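Long-range contact in Lmo2445 protein (Listeria monocytogenes EGD-e, PDB 5HZL), which is a secreted, calcium-binding, internalin-like protein with leucine-rich repeats whose precise function is unknown: residues Q203-Q214 with T289-T299. Sequence-based numbering, arbitrary orientation.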
ATOM      1  N   GLN A 203     -12.698   3.288  -4.177  1.00 37.66           N
ATOM      2  CA  GLN A 203     -12.153   3.543  -2.838  1.00 37.05           C
ATOM      3  C   GLN A 203     -13.339   3.313  -1.921  1.00 37.55           C
ATOM      4  O   GLN A 203     -14.401   3.895  -2.140  1.00 40.32           O
ATOM      5  CB  GLN A 203     -11.620   4.952  -2.695  1.00 36.75           C
ATOM      6  CG  GLN A 203     -10.493   5.277  -3.658  1.00 36.74           C
ATOM      7  CD  GLN A 203      -9.241   4.434  -3.460  1.00 36.34           C
ATOM      8  OE1 GLN A 203      -8.915   3.983  -2.344  1.00 33.78           O
ATOM      9  NE2 GLN A 203      -8.506   4.244  -4.555  1.00 37.16           N
ATOM     10  N   THR A 204     -13.190   2.456  -0.916  1.00 36.88           N
ATOM     11  CA  THR A 204     -14.301   2.150  -0.005  1.00 37.23           C
ATOM     12  C   THR A 204     -13.843   2.164   1.422  1.00 37.20           C
ATOM     13  O   THR A 204     -12.755   1.700   1.709  1.00 36.82           O
ATOM     14  CB  THR A 204     -14.898   0.770  -0.310  1.00 37.30           C
ATOM     15  OG1 THR A 204     -13.924  -0.257  -0.042  1.00 37.47           O
ATOM     16  CG2 THR A 204     -15.327   0.714  -1.765  1.00 37.22           C
ATOM     17  N   ALA A 205     -14.663   2.681   2.328  1.00 38.30           N
ATOM     18  CA  ALA A 205     -14.261   2.727   3.724  1.00 39.07           C
ATOM     19  C   ALA A 205     -15.412   2.768   4.686  1.00 40.16           C
ATOM     20  O   ALA A 205     -16.410   3.422   4.436  1.00 41.87           O
ATOM     21  CB  ALA A 205     -13.363   3.935   3.963  1.00 39.49           C
ATOM     22  N   THR A 206     -15.253   2.057   5.789  1.00 41.17           N
ATOM     23  CA  THR A 206     -16.243   2.029   6.850  1.00 42.89           C
ATOM     24  C   THR A 206     -15.637   2.842   7.986  1.00 42.72           C
ATOM     25  O   THR A 206     -14.620   2.454   8.567  1.00 42.67           O
ATOM     26  CB  THR A 206     -16.527   0.586   7.285  1.00 43.62           C
ATOM     27  OG1 THR A 206     -16.836  -0.184   6.120  1.00 44.40           O
ATOM     28  CG2 THR A 206     -17.681   0.523   8.290  1.00 44.77           C
ATOM     29  N   TYR A 207     -16.243   3.987   8.277  1.00 43.46           N
ATOM     30  CA  TYR A 207     -15.754   4.881   9.345  1.00 43.94           C
ATOM     31  C   TYR A 207     -15.993   4.324  10.742  1.00 44.40           C
ATOM     32  O   TYR A 207     -16.786   3.407  10.926  1.00 44.54           O
ATOM     33  CB  TYR A 207     -16.379   6.286   9.221  1.00 44.20           C
ATOM     34  CG  TYR A 207     -15.786   7.167   8.121  1.00 43.38           C
ATOM     35  CD1 TYR A 207     -15.851   6.792   6.781  1.00 43.26           C
ATOM     36  CD2 TYR A 207     -15.203   8.403   8.422  1.00 43.48           C
ATOM     37  CE1 TYR A 207     -15.327   7.605   5.778  1.00 43.11           C
ATOM     38  CE2 TYR A 207     -14.678   9.223   7.427  1.00 43.14           C
ATOM     39  CZ  TYR A 207     -14.742   8.821   6.107  1.00 42.77           C
ATOM     40  OH  TYR A 207     -14.237   9.606   5.102  1.00 41.90           O
ATOM     41  N   PRO A 208     -15.261   4.845  11.735  1.00 45.80           N
ATOM     42  CA  PRO A 208     -15.525   4.343  13.088  1.00 47.21           C
ATOM     43  C   PRO A 208     -16.984   4.620  13.480  1.00 47.94           C
ATOM     44  O   PRO A 208     -17.554   5.586  13.002  1.00 48.34           O
ATOM     45  CB  PRO A 208     -14.537   5.140  13.952  1.00 47.06           C
ATOM     46  CG  PRO A 208     -13.402   5.447  13.029  1.00 45.45           C
ATOM     47  CD  PRO A 208     -14.004   5.625  11.666  1.00 44.90           C
ATOM     48  N   PRO A 209     -17.587   3.781  14.333  1.00 50.07           N
ATOM     49  CA  PRO A 209     -18.989   4.030  14.697  1.00 51.72           C
ATOM     50  C   PRO A 209     -19.125   5.224  15.632  1.00 53.53           C
ATOM     51  O   PRO A 209     -18.182   5.537  16.349  1.00 55.10           O
ATOM     52  CB  PRO A 209     -19.404   2.733  15.399  1.00 52.07           C
ATOM     53  CG  PRO A 209     -18.146   2.182  15.960  1.00 51.98           C
ATOM     54  CD  PRO A 209     -17.005   2.664  15.102  1.00 50.46           C
ATOM     55  N   THR A 210     -20.278   5.886  15.613  1.00 55.53           N
ATOM     56  CA  THR A 210     -20.531   7.040  16.484  1.00 57.26           C
ATOM     57  C   THR A 210     -21.992   7.053  16.940  1.00 59.36           C
ATOM     58  O   THR A 210     -22.806   6.284  16.446  1.00 59.76           O
ATOM     59  CB  THR A 210     -20.155   8.367  15.796  1.00 57.28           C
ATOM     60  OG1 THR A 210     -20.185   9.442  16.752  1.00 59.34           O
ATOM     61  CG2 THR A 210     -21.082   8.674  14.610  1.00 56.80           C
ATOM     62  N   THR A 211     -22.307   7.934  17.883  1.00 62.38           N
ATOM     63  CA  THR A 211     -23.655   8.058  18.450  1.00 65.27           C
ATOM     64  C   THR A 211     -24.178   9.493  18.322  1.00 66.36           C
ATOM     65  O   THR A 211     -23.409  10.444  18.455  1.00 67.72           O
ATOM     66  CB  THR A 211     -23.638   7.663  19.954  1.00 67.31           C
ATOM     67  OG1 THR A 211     -23.196   6.311  20.095  1.00 67.00           O
ATOM     68  CG2 THR A 211     -25.017   7.783  20.600  1.00 69.48           C
ATOM     69  N   ILE A 212     -25.476   9.635  18.055  1.00 66.50           N
ATOM     70  CA  ILE A 212     -26.133  10.944  17.944  1.00 68.23           C
ATOM     71  C   ILE A 212     -27.533  10.840  18.555  1.00 71.42           C
ATOM     72  O   ILE A 212     -28.048   9.733  18.716  1.00 72.01           O
ATOM     73  CB  ILE A 212     -26.250  11.440  16.480  1.00 66.79           C
ATOM     74  CG1 ILE A 212     -27.166  10.529  15.639  1.00 66.75           C
ATOM     75  CG2 ILE A 212     -24.868  11.566  15.851  1.00 64.76           C
ATOM     76  CD1 ILE A 212     -27.428  11.040  14.239  1.00 65.67           C
ATOM     77  N   LYS A 213     -28.154  11.970  18.893  1.00 76.31           N
ATOM     78  CA  LYS A 213     -29.502  11.919  19.474  1.00 80.65           C
ATOM     79  C   LYS A 213     -30.578  11.992  18.379  1.00 79.27           C
ATOM     80  O   LYS A 213     -30.358  12.599  17.332  1.00 76.82           O
ATOM     81  CB  LYS A 213     -29.704  12.991  20.556  1.00 86.56           C
ATOM     82  CG  LYS A 213     -31.017  12.794  21.313  1.00 92.27           C
ATOM     83  CD  LYS A 213     -31.169  13.628  22.573  1.00 97.14           C
ATOM     84  CE  LYS A 213     -32.458  13.219  23.269  1.00101.09           C
ATOM     85  NZ  LYS A 213     -32.681  13.963  24.537  1.00106.88           N
ATOM     86  N   GLN A 214     -31.725  11.357  18.639  1.00 80.67           N
ATOM     87  CA  GLN A 214     -32.872  11.310  17.710  1.00 80.53           C
ATOM     88  C   GLN A 214     -33.312  12.742  17.401  1.00 81.79           C
ATOM     89  O   GLN A 214     -33.842  13.421  18.272  1.00 86.09           O
ATOM     90  CB  GLN A 214     -33.995  10.436  18.329  1.00 82.92           C
ATOM     91  CG  GLN A 214     -35.204  10.069  17.450  1.00 83.16           C
ATOM     92  CD  GLN A 214     -36.354  11.063  17.419  1.00 85.27           C
ATOM     93  OE1 GLN A 214     -36.783  11.582  18.452  1.00 87.71           O
ATOM     94  NE2 GLN A 214     -36.913  11.269  16.235  1.00 84.23           N
ATOM     95  N   THR A 289     -14.386   6.976  -8.342  1.00 72.53           N
ATOM     96  CA  THR A 289     -15.619   6.315  -7.857  1.00 70.63           C
ATOM     97  C   THR A 289     -15.384   5.679  -6.475  1.00 67.36           C
ATOM     98  O   THR A 289     -14.214   5.574  -6.040  1.00 65.10           O
ATOM     99  CB  THR A 289     -16.260   5.324  -8.907  1.00 73.33           C
ATOM    100  OG1 THR A 289     -17.112   4.363  -8.255  1.00 74.41           O
ATOM    101  CG2 THR A 289     -15.221   4.549  -9.676  1.00 73.84           C
ATOM    102  N   GLY A 290     -16.486   5.302  -5.792  1.00 64.18           N
ATOM    103  CA  GLY A 290     -16.437   4.664  -4.451  1.00 60.73           C
ATOM    104  C   GLY A 290     -17.691   4.683  -3.575  1.00 57.17           C
ATOM    105  O   GLY A 290     -18.763   4.993  -4.044  1.00 58.23           O
ATOM    106  N   TRP A 291     -17.542   4.300  -2.303  1.00 53.61           N
ATOM    107  CA  TRP A 291     -18.628   4.316  -1.299  1.00 51.41           C
ATOM    108  C   TRP A 291     -18.075   4.346   0.124  1.00 48.86           C
ATOM    109  O   TRP A 291     -17.055   3.733   0.410  1.00 47.56           O
ATOM    110  CB  TRP A 291     -19.668   3.193  -1.458  1.00 52.77           C
ATOM    111  CG  TRP A 291     -19.185   1.776  -1.428  1.00 54.00           C
ATOM    112  CD1 TRP A 291     -18.962   0.965  -2.512  1.00 55.05           C
ATOM    113  CD2 TRP A 291     -18.888   0.982  -0.270  1.00 54.85           C
ATOM    114  NE1 TRP A 291     -18.547  -0.274  -2.101  1.00 55.70           N
ATOM    115  CE2 TRP A 291     -18.484  -0.294  -0.732  1.00 55.86           C
ATOM    116  CE3 TRP A 291     -18.900   1.228   1.114  1.00 54.96           C
ATOM    117  CZ2 TRP A 291     -18.101  -1.328   0.143  1.00 57.42           C
ATOM    118  CZ3 TRP A 291     -18.520   0.197   1.986  1.00 56.02           C
ATOM    119  CH2 TRP A 291     -18.131  -1.067   1.491  1.00 57.34           C
ATOM    120  N   TYR A 292     -18.758   5.059   1.018  1.00 47.77           N
ATOM    121  CA  TYR A 292     -18.316   5.190   2.411  1.00 46.08           C
ATOM    122  C   TYR A 292     -19.412   4.904   3.417  1.00 46.76           C
ATOM    123  O   TYR A 292     -20.451   5.506   3.341  1.00 47.53           O
ATOM    124  CB  TYR A 292     -17.782   6.600   2.635  1.00 44.77           C
ATOM    125  CG  TYR A 292     -16.634   6.930   1.714  1.00 43.56           C
ATOM    126  CD1 TYR A 292     -15.359   6.445   1.971  1.00 42.63           C
ATOM    127  CD2 TYR A 292     -16.814   7.722   0.587  1.00 43.43           C
ATOM    128  CE1 TYR A 292     -14.285   6.735   1.135  1.00 42.18           C
ATOM    129  CE2 TYR A 292     -15.745   8.015  -0.253  1.00 43.83           C
ATOM    130  CZ  TYR A 292     -14.478   7.513   0.028  1.00 42.34           C
ATOM    131  OH  TYR A 292     -13.420   7.802  -0.792  1.00 41.83           O
ATOM    132  N   ASP A 293     -19.167   3.987   4.355  1.00 48.35           N
ATOM    133  CA  ASP A 293     -20.149   3.626   5.394  1.00 50.11           C
ATOM    134  C   ASP A 293     -19.889   4.309   6.730  1.00 49.54           C
ATOM    135  O   ASP A 293     -18.741   4.478   7.156  1.00 50.45           O
ATOM    136  CB  ASP A 293     -20.211   2.110   5.625  1.00 52.42           C
ATOM    137  CG  ASP A 293     -20.880   1.351   4.486  1.00 54.87           C
ATOM    138  OD1 ASP A 293     -21.297   1.963   3.473  1.00 54.24           O
ATOM    139  OD2 ASP A 293     -20.995   0.113   4.626  1.00 58.75           O
ATOM    140  N   PHE A 294     -20.978   4.669   7.400  1.00 49.07           N
ATOM    141  CA  PHE A 294     -20.930   5.352   8.678  1.00 47.33           C
ATOM    142  C   PHE A 294     -21.882   4.646   9.628  1.00 49.56           C
ATOM    143  O   PHE A 294     -23.082   4.852   9.533  1.00 50.96           O
ATOM    144  CB  PHE A 294     -21.341   6.812   8.476  1.00 45.30           C
ATOM    145  CG  PHE A 294     -20.546   7.507   7.410  1.00 43.61           C
ATOM    146  CD1 PHE A 294     -19.320   8.078   7.702  1.00 42.98           C
ATOM    147  CD2 PHE A 294     -21.009   7.566   6.110  1.00 43.61           C
ATOM    148  CE1 PHE A 294     -18.572   8.711   6.719  1.00 42.64           C
ATOM    149  CE2 PHE A 294     -20.270   8.199   5.120  1.00 43.38           C
ATOM    150  CZ  PHE A 294     -19.050   8.769   5.419  1.00 42.76           C
ATOM    151  N   PRO A 295     -21.362   3.763  10.509  1.00 51.60           N
ATOM    152  CA  PRO A 295     -22.251   3.093  11.472  1.00 53.91           C
ATOM    153  C   PRO A 295     -22.720   4.117  12.506  1.00 55.44           C
ATOM    154  O   PRO A 295     -21.901   4.831  13.087  1.00 54.40           O
ATOM    155  CB  PRO A 295     -21.360   2.023  12.117  1.00 54.33           C
ATOM    156  CG  PRO A 295     -20.154   1.923  11.252  1.00 53.37           C
ATOM    157  CD  PRO A 295     -19.981   3.259  10.604  1.00 51.17           C
ATOM    158  N   VAL A 296     -24.028   4.201  12.715  1.00 59.07           N
ATOM    159  CA  VAL A 296     -24.588   5.167  13.649  1.00 61.22           C
ATOM    160  C   VAL A 296     -25.659   4.575  14.556  1.00 63.96           C
ATOM    161  O   VAL A 296     -26.456   3.737  14.136  1.00 66.50           O
ATOM    162  CB  VAL A 296     -25.195   6.362  12.880  1.00 62.65           C
ATOM    163  CG1 VAL A 296     -25.841   7.374  13.834  1.00 64.74           C
ATOM    164  CG2 VAL A 296     -24.115   7.045  12.048  1.00 60.79           C
ATOM    165  N   THR A 297     -25.646   5.032  15.806  1.00 64.45           N
ATOM    166  CA  THR A 297     -26.611   4.634  16.818  1.00 66.87           C
ATOM    167  C   THR A 297     -27.343   5.913  17.181  1.00 65.94           C
ATOM    168  O   THR A 297     -26.719   6.873  17.631  1.00 64.48           O
ATOM    169  CB  THR A 297     -25.928   4.050  18.063  1.00 67.11           C
ATOM    170  OG1 THR A 297     -25.156   2.910  17.674  1.00 67.75           O
ATOM    171  CG2 THR A 297     -26.962   3.642  19.110  1.00 68.93           C
ATOM    172  N   ILE A 298     -28.653   5.923  16.957  1.00 67.00           N
ATOM    173  CA  ILE A 298     -29.486   7.072  17.255  1.00 67.47           C
ATOM    174  C   ILE A 298     -30.228   6.780  18.564  1.00 69.85           C
ATOM    175  O   ILE A 298     -30.839   5.712  18.695  1.00 72.59           O
ATOM    176  CB  ILE A 298     -30.481   7.328  16.105  1.00 69.21           C
ATOM    177  CG1 ILE A 298     -29.730   7.530  14.791  1.00 67.32           C
ATOM    178  CG2 ILE A 298     -31.323   8.566  16.375  1.00 71.03           C
ATOM    179  CD1 ILE A 298     -30.629   7.716  13.590  1.00 69.75           C
ATOM    180  N   THR A 299     -30.166   7.716  19.520  1.00 69.01           N
ATOM    181  CA  THR A 299     -30.851   7.581  20.822  1.00 71.46           C
ATOM    182  C   THR A 299     -32.212   8.303  20.739  1.00 74.58           C
ATOM    183  O   THR A 299     -32.856   8.605  21.753  1.00 77.67           O
ATOM    184  CB  THR A 299     -30.005   8.127  22.016  1.00 69.54           C
ATOM    185  OG1 THR A 299     -29.815   9.544  21.893  1.00 67.29           O
ATOM    186  CG2 THR A 299     -28.628   7.424  22.110  1.00 66.79           C
TER
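Tyr207 turns one face of its ring to Phe294, whose CE1 sits over the ring centre, while Tyr292 CD1 lies at the edge, in plane. The Tyr207 and Phe294 planes meet obliquely, at 39° with centroids 4.6 Å apart. CG of Tyr207 stands anti to its carbonyl carbon (chi1 -77°), which sets the ring alongside that of Phe294, pointing the same way; tyrosine suits this place because its ring packs on Phe294 while its hydroxyl hydrogen-bonds to Phe221 O. Ala205, small enough to fit beside a large ring, sets its CB at the in-plane edge of Tyr292. On the other side of the sheet Thr204 lays its methyl CG2 over the five-membered ring of Trp291, 3.5 Å from the centroid, a CH-pi contact. Trp291 takes chi1 58°, placing CG between its backbone N and carbonyl carbon, which brings the indole under that methyl.

The strands run parallel, backbone hydrogen bonds joining them from Trp291 N to Gln203 O (3.2 Å) through to Thr299 N to Ile212 O (3.0 Å), interrupted at the prolines. There strand 203-212 carries one extra residue, shifting the register between the Thr206-Asp293 and Thr210-Val296 pairs. Proline fits this break: Pro295, with no N-H to offer, lays CD against Tyr207 O (3.2 Å), while its O accepts Thr210 N. Beyond, Ile212 CG1 meets Val296 CG1 at 3.9 Å, beta-branched residues well suited to strands. Strand 203-212, following the leucine-rich repeats, edges a mixed sheet in which 290-298 also pairs antiparallel with 273-281, consistent with the immunoglobulin-like fold of the E-set clan.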